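PDB 3OT1: 4-methyl-5(B-hydroxyethyl)-thiazole monophosphate biosynthesis enzyme from Vibrio cholerae O1 biovar El Tor, which is of unproven function but belongs to the DJ-1/PfpI family of the glutaminase I clan and may take part in thiamin thiazole biosynthesis. Local coordinates for residues 14-19 with 41-46; 10-15 with 35-40. One frame throughout, in Å; residues are numbered along the deposited sequence.

Contact 1 of 2, residues 14-19 with 41-46. With NA (sodium ion), chain D.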
loop_
_atom_site.group_PDB
_atom_site.type_symbol
_atom_site.label_atom_id
_atom_site.label_comp_id
_atom_site.label_asym_id
_atom_site.label_seq_id
_atom_site.Cartn_x
_atom_site.Cartn_y
_atom_site.Cartn_z
ATOM N N VAL B 14 -4.051 9.607 -11.845
ATOM C CA VAL B 14 -4.145 9.531 -10.405
ATOM C C VAL B 14 -3.670 10.869 -9.827
ATOM O O VAL B 14 -2.465 11.098 -9.644
ATOM C CB VAL B 14 -3.304 8.363 -9.836
ATOM C CG1 VAL B 14 -3.430 8.301 -8.317
ATOM C CG2 VAL B 14 -3.691 7.044 -10.504
ATOM N N PRO B 15 -4.609 11.769 -9.497
ATOM C CA PRO B 15 -4.218 13.011 -8.838
ATOM C C PRO B 15 -3.730 12.749 -7.421
ATOM O O PRO B 15 -4.209 11.847 -6.741
ATOM C CB PRO B 15 -5.514 13.813 -8.826
ATOM C CG PRO B 15 -6.363 13.189 -9.933
ATOM C CD PRO B 15 -6.052 11.736 -9.799
ATOM N N VAL B 16 -2.769 13.562 -6.997
ATOM C CA VAL B 16 -2.269 13.546 -5.653
ATOM C C VAL B 16 -2.166 14.961 -5.133
ATOM O O VAL B 16 -1.984 15.912 -5.897
ATOM C CB VAL B 16 -0.894 12.816 -5.560
ATOM C CG1 VAL B 16 -1.047 11.348 -5.892
ATOM C CG2 VAL B 16 0.163 13.510 -6.385
ATOM N N ALA B 17 -2.240 15.102 -3.814
ATOM C CA ALA B 17 -2.134 16.399 -3.162
ATOM C C ALA B 17 -1.421 16.222 -1.819
ATOM O O ALA B 17 -1.281 15.118 -1.323
ATOM C CB ALA B 17 -3.544 17.000 -2.927
ATOM N N HIS B 18 -0.968 17.333 -1.263
ATOM C CA HIS B 18 -0.513 17.356 0.117
ATOM C C HIS B 18 -1.614 16.745 0.979
ATOM O O HIS B 18 -2.758 17.183 0.941
ATOM C CB HIS B 18 -0.215 18.777 0.539
ATOM C CG HIS B 18 0.295 18.872 1.927
ATOM N ND1 HIS B 18 1.625 18.739 2.247
ATOM C CD2 HIS B 18 -0.364 19.050 3.092
ATOM C CE1 HIS B 18 1.768 18.872 3.552
ATOM N NE2 HIS B 18 0.576 19.045 4.087
ATOM N N GLY B 19 -1.281 15.724 1.752
ATOM C CA GLY B 19 -2.230 15.058 2.596
ATOM C C GLY B 19 -2.964 13.893 1.972
ATOM O O GLY B 19 -3.794 13.274 2.652
HETATM N N MSE B 41 0.651 9.960 -12.300
HETATM C CA MSE B 41 0.405 10.714 -11.083
HETATM C C MSE B 41 0.562 12.192 -11.389
HETATM O O MSE B 41 1.553 12.591 -12.009
HETATM C CB MSE B 41 1.394 10.263 -10.004
HETATM C CG MSE B 41 1.231 8.807 -9.600
HETATM SE SE MSE B 41 2.710 8.150 -8.512
HETATM C CE MSE B 41 2.603 9.660 -7.192
ATOM N N ALA B 42 -0.408 13.005 -10.951
ATOM C CA ALA B 42 -0.412 14.430 -11.246
ATOM C C ALA B 42 -0.724 15.217 -9.972
ATOM O O ALA B 42 -1.701 14.917 -9.291
ATOM C CB ALA B 42 -1.440 14.768 -12.342
ATOM N N ALA B 43 0.092 16.224 -9.674
ATOM C CA ALA B 43 0.003 16.909 -8.396
ATOM C C ALA B 43 -0.893 18.142 -8.445
ATOM O O ALA B 43 -0.737 18.983 -9.339
ATOM C CB ALA B 43 1.388 17.325 -7.882
ATOM N N VAL B 44 -1.764 18.274 -7.451
ATOM C CA VAL B 44 -2.487 19.501 -7.193
ATOM C C VAL B 44 -1.511 20.478 -6.529
ATOM O O VAL B 44 -0.785 20.109 -5.605
ATOM C CB VAL B 44 -3.709 19.221 -6.310
ATOM C CG1 VAL B 44 -4.417 20.495 -5.902
ATOM C CG2 VAL B 44 -4.657 18.261 -7.035
ATOM N N GLY B 45 -1.528 21.725 -6.993
ATOM C CA GLY B 45 -0.647 22.762 -6.481
ATOM C C GLY B 45 0.529 23.026 -7.372
ATOM O O GLY B 45 0.523 22.608 -8.515
ATOM N N ASP B 46 1.537 23.725 -6.857
ATOM C CA ASP B 46 2.635 24.219 -7.697
ATOM C C ASP B 46 3.932 23.442 -7.533
ATOM O O ASP B 46 4.984 23.857 -8.027
ATOM C CB ASP B 46 2.864 25.718 -7.455
ATOM C CG ASP B 46 1.862 26.606 -8.195
ATOM O OD1 ASP B 46 1.353 26.210 -9.278
ATOM O OD2 ASP B 46 1.614 27.725 -7.716
HETATM NA NA NA D . -0.045 21.088 -9.917
HETATM O O HOH W 1 -1.408 19.774 -2.870
HETATM O O HOH W 2 2.265 20.365 -9.717
#
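V16, M41 and V44 have the most surface buried here, V16 and M41 lying on the parallel strand pair that closes the first beta-alpha-beta unit of this DJ-1/PfpI fold. V16 grips the other strand through both ends of its backbone: its N donates to A42 O at 2.9 Å, and its O accepts from V44 N at 2.8 Å, a nearly straight bond (170° at the hydrogen) that runs close to the C=O direction. The bond from A42 N to V14 O is less well aligned, the donor standing 42° above the carbonyl plane. On the face shared by V14, V16, M41 and A43, V16 turns CG1 to the side of selenomethionine M41, while CG2 faces A43 CB at 4.3 Å. T25 and V29 of helix 22-34 cover this side. Farther along, V44 CB meets A17 CB at 4.1 Å, and F87 of helix 81-88 packs on both residues. A water accepts from H18 N and donates to V44 O. The turn beyond A43 is held by a sodium ion, also bound by T63 and E65, with A43 O at 2.3 Å and G45 O at 2.1 Å from the metal.

Contact 2 of 2, residues 10-15 with 35-40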
loop_
_atom_site.group_PDB
_atom_site.type_symbol
_atom_site.label_atom_id
_atom_site.label_comp_id
_atom_site.label_asym_id
_atom_site.label_seq_id
_atom_site.Cartn_x
_atom_site.Cartn_y
_atom_site.Cartn_z
ATOM N N LYS B 10 -4.473 0.794 -21.265
ATOM C CA LYS B 10 -5.348 1.792 -20.647
ATOM C C LYS B 10 -4.523 2.838 -19.921
ATOM O O LYS B 10 -3.499 2.517 -19.342
ATOM C CB LYS B 10 -6.359 1.153 -19.713
ATOM C CG LYS B 10 -7.252 0.133 -20.345
ATOM C CD LYS B 10 -8.029 0.677 -21.513
ATOM C CE LYS B 10 -8.859 -0.404 -22.154
ATOM N NZ LYS B 10 -9.583 0.140 -23.309
ATOM N N ARG B 11 -5.004 4.071 -19.951
ATOM C CA ARG B 11 -4.336 5.215 -19.380
ATOM C C ARG B 11 -5.122 5.728 -18.191
ATOM O O ARG B 11 -6.320 6.041 -18.310
ATOM C CB ARG B 11 -4.215 6.342 -20.390
ATOM C CG ARG B 11 -3.477 5.966 -21.660
ATOM C CD ARG B 11 -3.847 6.891 -22.811
ATOM N NE ARG B 11 -5.266 6.791 -23.148
ATOM C CZ ARG B 11 -5.869 7.564 -24.046
ATOM N NH1 ARG B 11 -5.177 8.511 -24.696
ATOM N NH2 ARG B 11 -7.167 7.401 -24.272
ATOM N N ILE B 12 -4.471 5.812 -17.040
ATOM C CA ILE B 12 -5.148 6.193 -15.800
ATOM C C ILE B 12 -4.493 7.433 -15.218
ATOM O O ILE B 12 -3.277 7.472 -15.094
ATOM C CB ILE B 12 -5.054 5.078 -14.726
ATOM C CG1 ILE B 12 -5.242 3.668 -15.334
ATOM C CG2 ILE B 12 -6.012 5.446 -13.541
ATOM C CD1 ILE B 12 -6.614 3.420 -15.807
ATOM N N LEU B 13 -5.301 8.418 -14.861
ATOM C CA LEU B 13 -4.842 9.602 -14.145
ATOM C C LEU B 13 -5.113 9.440 -12.649
ATOM O O LEU B 13 -6.236 9.158 -12.279
ATOM C CB LEU B 13 -5.558 10.839 -14.687
ATOM C CG LEU B 13 -5.166 12.150 -14.026
ATOM C CD1 LEU B 13 -3.672 12.434 -14.186
ATOM C CD2 LEU B 13 -5.970 13.284 -14.599
ATOM N N VAL B 14 -4.051 9.607 -11.845
ATOM C CA VAL B 14 -4.145 9.531 -10.405
ATOM C C VAL B 14 -3.670 10.869 -9.827
ATOM O O VAL B 14 -2.465 11.098 -9.644
ATOM C CB VAL B 14 -3.304 8.363 -9.836
ATOM C CG1 VAL B 14 -3.430 8.301 -8.317
ATOM C CG2 VAL B 14 -3.691 7.044 -10.504
ATOM N N PRO B 15 -4.609 11.769 -9.497
ATOM C CA PRO B 15 -4.218 13.011 -8.838
ATOM C C PRO B 15 -3.730 12.749 -7.421
ATOM O O PRO B 15 -4.209 11.847 -6.741
ATOM C CB PRO B 15 -5.514 13.813 -8.826
ATOM C CG PRO B 15 -6.363 13.189 -9.933
ATOM C CD PRO B 15 -6.052 11.736 -9.799
ATOM N N ALA B 35 -1.075 -4.325 -14.186
ATOM C CA ALA B 35 -1.995 -4.699 -15.257
ATOM C C ALA B 35 -1.506 -4.264 -16.644
ATOM O O ALA B 35 -2.184 -4.534 -17.646
ATOM C CB ALA B 35 -3.367 -4.118 -14.974
ATOM N N GLY B 36 -0.342 -3.622 -16.724
ATOM C CA GLY B 36 0.167 -3.081 -17.977
ATOM C C GLY B 36 -0.408 -1.730 -18.344
ATOM O O GLY B 36 -0.158 -1.245 -19.436
ATOM N N PHE B 37 -1.110 -1.081 -17.418
ATOM C CA PHE B 37 -1.681 0.231 -17.685
ATOM C C PHE B 37 -0.623 1.329 -17.595
ATOM O O PHE B 37 0.401 1.173 -16.929
ATOM C CB PHE B 37 -2.788 0.532 -16.694
ATOM C CG PHE B 37 -4.013 -0.379 -16.784
ATOM C CD1 PHE B 37 -4.216 -1.292 -17.810
ATOM C CD2 PHE B 37 -5.007 -0.257 -15.833
ATOM C CE1 PHE B 37 -5.363 -2.073 -17.862
ATOM C CE2 PHE B 37 -6.156 -1.012 -15.874
ATOM C CZ PHE B 37 -6.335 -1.948 -16.886
ATOM N N GLN B 38 -0.877 2.447 -18.267
ATOM C CA GLN B 38 -0.039 3.639 -18.206
ATOM C C GLN B 38 -0.643 4.570 -17.174
ATOM O O GLN B 38 -1.716 5.107 -17.391
ATOM C CB GLN B 38 -0.017 4.313 -19.567
ATOM C CG GLN B 38 0.310 3.384 -20.700
ATOM C CD GLN B 38 1.641 2.762 -20.515
ATOM O OE1 GLN B 38 2.651 3.465 -20.442
ATOM N NE2 GLN B 38 1.675 1.419 -20.428
ATOM N N VAL B 39 0.033 4.708 -16.041
ATOM C CA VAL B 39 -0.497 5.433 -14.894
ATOM C C VAL B 39 0.280 6.716 -14.700
ATOM O O VAL B 39 1.499 6.715 -14.583
ATOM C CB VAL B 39 -0.439 4.570 -13.618
ATOM C CG1 VAL B 39 -1.093 5.336 -12.466
ATOM C CG2 VAL B 39 -1.122 3.210 -13.846
ATOM N N THR B 40 -0.438 7.830 -14.702
ATOM C CA THR B 40 0.133 9.139 -14.511
ATOM C C THR B 40 -0.312 9.711 -13.176
ATOM O O THR B 40 -1.496 9.960 -12.973
ATOM C CB THR B 40 -0.319 10.106 -15.632
ATOM O OG1 THR B 40 0.064 9.564 -16.904
ATOM C CG2 THR B 40 0.286 11.488 -15.451
#
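K10 lies across the ring of F37 just ahead of the paired strands. Its CB sits 3.9 Å from the ring centroid and only 15° off the normal, a CH-pi contact over one face; A35 CB covers the opposite face. CB lies near CD1 and CE1 of the ring, and CG, set beside the backbone N of K10 (chi1 -58°), passes over the far rim at 3.8 Å from F37 CE1. The chain then bends at its second torsion, and CD, CE and NZ extend away from the 35-40 segment.

The ring is also approached by I12, whose CG1 and CD1 each come to 4.0 Å of F37 CD2 at a slant, while I174 and A178 of helix 166-178 pack against F37 from beyond the segments. This is the opening end of the beta-alpha-beta unit in which helix 22-34 links 11-16 and 38-43, neighbouring parallel strands of the central mixed sheet. A Schellman motif ends that helix at G36, whose positive phi turns the chain into the second strand.

Four backbone bonds set the register, alternating in direction: Q38 N to K10 O, I12 N to Q38 O, T40 N to I12 O (2.9 Å, and 175° at the hydrogen) and V14 N to T40 O. On one face of the sheet V39 CG1 reaches V14 CG2 at 3.7 Å, and L32 of helix 22-34 packs on I12, F37 and V39. The other face carries R11, L13, Q38 and T40. There R11 turns its guanidinium group to a salt bridge with D73, and L13 CD1 lies 3.5 Å from T40 O, the carbonyl that accepts from V14 N.

In the fold
From the N terminus, the chain runs through strand 11-16, helix 22-34 and strand 38-43, and both contacts close this one beta-alpha-beta crossover. Contact 2 joins the start of the first strand to the helix exit and the start of the second; contact 1 continues the pairing through V14 and P15 to the strand ends. Because the strands are parallel, the two loops cross, overlapping in sequence: contact 2 opens first and closes first, contact 1 opens and closes after it. The contact centres are 15 Å apart, yet A42 CB and L13 CD1 pack at 3.7 Å. Contact 2 faces helix 166-178; contact 1 reaches helix 81-88 and the sodium site.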